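Local coordinates for Sensory/regulatory protein rpfC (Xanthomonas campestris pv. campestris, PDB 3M6M) that probably acts in two-component phosphorelay signalling as a sensory and regulatory protein, through a CheY-like receiver domain that binds a magnesium ion, at residues V94-D99 and K119-A124. Sequence-based numbering, arbitrary orientation.
Sequences VVLSAD and KPVVAA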
ATOM      1  N   VAL D  94       0.219  -0.793  37.116  1.00 50.73           N
ATOM      2  CA  VAL D  94      -1.034  -0.045  37.201  1.00 51.33           C
ATOM      3  C   VAL D  94      -0.750   1.456  37.316  1.00 50.83           C
ATOM      4  O   VAL D  94       0.110   1.880  38.093  1.00 50.48           O
ATOM      5  CB  VAL D  94      -1.945  -0.555  38.361  1.00 52.52           C
ATOM      6  CG1 VAL D  94      -1.133  -0.852  39.612  1.00 52.95           C
ATOM      7  CG2 VAL D  94      -3.075   0.429  38.661  1.00 52.69           C
ATOM      8  N   VAL D  95      -1.475   2.247  36.530  1.00 51.19           N
ATOM      9  CA  VAL D  95      -1.265   3.692  36.471  1.00 51.23           C
ATOM     10  C   VAL D  95      -2.290   4.450  37.323  1.00 52.15           C
ATOM     11  O   VAL D  95      -3.466   4.078  37.377  1.00 52.90           O
ATOM     12  CB  VAL D  95      -1.285   4.209  35.004  1.00 51.28           C
ATOM     13  CG1 VAL D  95      -0.802   5.653  34.929  1.00 51.17           C
ATOM     14  CG2 VAL D  95      -0.414   3.331  34.113  1.00 50.82           C
ATOM     15  N   LEU D  96      -1.822   5.502  37.993  1.00 52.44           N
ATOM     16  CA  LEU D  96      -2.677   6.401  38.767  1.00 53.61           C
ATOM     17  C   LEU D  96      -2.526   7.839  38.294  1.00 54.16           C
ATOM     18  O   LEU D  96      -1.410   8.303  38.052  1.00 53.72           O
ATOM     19  CB  LEU D  96      -2.324   6.339  40.256  1.00 53.76           C
ATOM     20  CG  LEU D  96      -2.711   5.147  41.132  1.00 54.50           C
ATOM     21  CD1 LEU D  96      -2.295   5.436  42.565  1.00 55.06           C
ATOM     22  CD2 LEU D  96      -4.200   4.848  41.066  1.00 55.49           C
ATOM     23  N   SER D  97      -3.652   8.540  38.169  1.00 55.60           N
ATOM     24  CA  SER D  97      -3.654   9.980  37.884  1.00 56.79           C
ATOM     25  C   SER D  97      -4.998  10.639  38.177  1.00 58.44           C
ATOM     26  O   SER D  97      -6.027   9.964  38.278  1.00 59.02           O
ATOM     27  CB  SER D  97      -3.241  10.265  36.435  1.00 56.77           C
ATOM     28  OG  SER D  97      -4.086   9.598  35.520  1.00 57.43           O
ATOM     29  N   ALA D  98      -4.970  11.963  38.325  1.00 59.72           N
ATOM     30  CA  ALA D  98      -6.184  12.770  38.377  1.00 61.68           C
ATOM     31  C   ALA D  98      -6.687  13.015  36.953  1.00 62.84           C
ATOM     32  O   ALA D  98      -7.823  13.448  36.749  1.00 64.39           O
ATOM     33  CB  ALA D  98      -5.921  14.082  39.088  1.00 62.51           C
ATOM     34  N   ASP D  99      -5.817  12.737  35.983  1.00 62.49           N
ATOM     35  CA  ASP D  99      -6.164  12.737  34.565  1.00 63.69           C
ATOM     36  C   ASP D  99      -6.893  11.438  34.236  1.00 63.70           C
ATOM     37  O   ASP D  99      -6.322  10.349  34.338  1.00 62.30           O
ATOM     38  CB  ASP D  99      -4.894  12.864  33.712  1.00 63.16           C
ATOM     39  CG  ASP D  99      -5.184  13.101  32.232  1.00 64.49           C
ATOM     40  OD1 ASP D  99      -4.212  13.194  31.454  1.00 64.14           O
ATOM     41  OD2 ASP D  99      -6.366  13.197  31.838  1.00 65.87           O
ATOM     42  N   LYS D 119      -7.286   8.954  40.648  1.00 71.53           N
ATOM     43  CA  LYS D 119      -6.809   9.583  41.872  1.00 71.92           C
ATOM     44  C   LYS D 119      -7.785  10.695  42.289  1.00 73.64           C
ATOM     45  O   LYS D 119      -8.295  11.414  41.425  1.00 74.23           O
ATOM     46  CB  LYS D 119      -5.407  10.153  41.656  1.00 70.85           C
ATOM     47  CG  LYS D 119      -4.278   9.155  41.850  1.00 69.68           C
ATOM     48  CD  LYS D 119      -2.934   9.727  41.404  1.00 68.68           C
ATOM     49  CE  LYS D 119      -2.269  10.578  42.473  1.00 69.04           C
ATOM     50  NZ  LYS D 119      -1.004  11.177  41.970  1.00 68.48           N
ATOM     51  N   PRO D 120      -8.058  10.843  43.606  1.00 74.77           N
ATOM     52  CA  PRO D 120      -7.549  10.053  44.735  1.00 74.86           C
ATOM     53  C   PRO D 120      -8.013   8.604  44.674  1.00 75.18           C
ATOM     54  O   PRO D 120      -9.160   8.332  44.308  1.00 76.12           O
ATOM     55  CB  PRO D 120      -8.142  10.758  45.961  1.00 76.42           C
ATOM     56  CG  PRO D 120      -9.329  11.484  45.448  1.00 77.43           C
ATOM     57  CD  PRO D 120      -8.962  11.914  44.064  1.00 76.40           C
ATOM     58  N   VAL D 121      -7.117   7.689  45.029  1.00 74.81           N
ATOM     59  CA  VAL D 121      -7.367   6.262  44.854  1.00 75.28           C
ATOM     60  C   VAL D 121      -8.397   5.710  45.849  1.00 77.39           C
ATOM     61  O   VAL D 121      -8.342   5.995  47.048  1.00 78.39           O
ATOM     62  CB  VAL D 121      -6.040   5.440  44.866  1.00 74.19           C
ATOM     63  CG1 VAL D 121      -5.447   5.339  46.274  1.00 74.95           C
ATOM     64  CG2 VAL D 121      -6.251   4.061  44.257  1.00 74.34           C
ATOM     65  N   VAL D 122      -9.352   4.945  45.324  1.00 78.48           N
ATOM     66  CA  VAL D 122     -10.303   4.213  46.151  1.00 80.82           C
ATOM     67  C   VAL D 122      -9.625   2.919  46.597  1.00 81.23           C
ATOM     68  O   VAL D 122      -9.218   2.104  45.763  1.00 80.40           O
ATOM     69  CB  VAL D 122     -11.628   3.908  45.397  1.00 82.04           C
ATOM     70  CG1 VAL D 122     -12.650   3.265  46.332  1.00 84.57           C
ATOM     71  CG2 VAL D 122     -12.208   5.176  44.776  1.00 81.91           C
ATOM     72  N   ALA D 123      -9.501   2.750  47.913  1.00 82.84           N
ATOM     73  CA  ALA D 123      -8.824   1.593  48.506  1.00 83.83           C
ATOM     74  C   ALA D 123      -9.434   0.256  48.078  1.00 85.24           C
ATOM     75  O   ALA D 123      -8.710  -0.713  47.841  1.00 85.07           O
ATOM     76  CB  ALA D 123      -8.802   1.712  50.026  1.00 85.68           C
ATOM     77  N   ALA D 124     -10.761   0.218  47.976  1.00 86.98           N
ATOM     78  CA  ALA D 124     -11.485  -0.978  47.547  1.00 88.78           C
ATOM     79  C   ALA D 124     -11.180  -1.349  46.095  1.00 87.29           C
ATOM     80  O   ALA D 124     -10.950  -2.519  45.790  1.00 87.91           O
ATOM     81  CB  ALA D 124     -12.984  -0.797  47.754  1.00 90.96           C
TER
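Ser97, the last residue of strand 93-97, accepts a single backbone hydrogen bond from Lys119, with N to O at 2.9 Å. Lys119 N sits above the Ser97 carbonyl plane, 51° out of it, at the point where strand 115-118 has just ended and the chain runs through a cis peptide bond into Pro120. The backbones come nearest at Ala98 and Lys119, whose CA atoms are 4.8 Å apart. Lys119 lays its aliphatic stem across the strand end: chi1 (-85°) puts CG anti to the carbonyl carbon and beside the backbone N, and from there the stem runs on to CD, 3.6 Å from Leu96 CB and 3.5 Å from Ser97 N. Its NZ forms salt bridges with Asp21 and with Asp65, a magnesium ligand. Farther along, Leu96 CD2 meets Val121 CG2 at 3.9 Å, the two side chains crossing at a slant, and both also touch Leu30 of helix 24-35. Ser97 CB points away from residues 119-124, and OG donates to an in-plane lone pair of Asp99 O at 2.6 Å, tying the end of the strand to the loop after it. A lysine after the fifth strand, followed by a cis-proline and reaching acidic residues beside the magnesium ion, is the hallmark of the CheY-like receiver active site, here tied by its backbone to the end of the fourth strand.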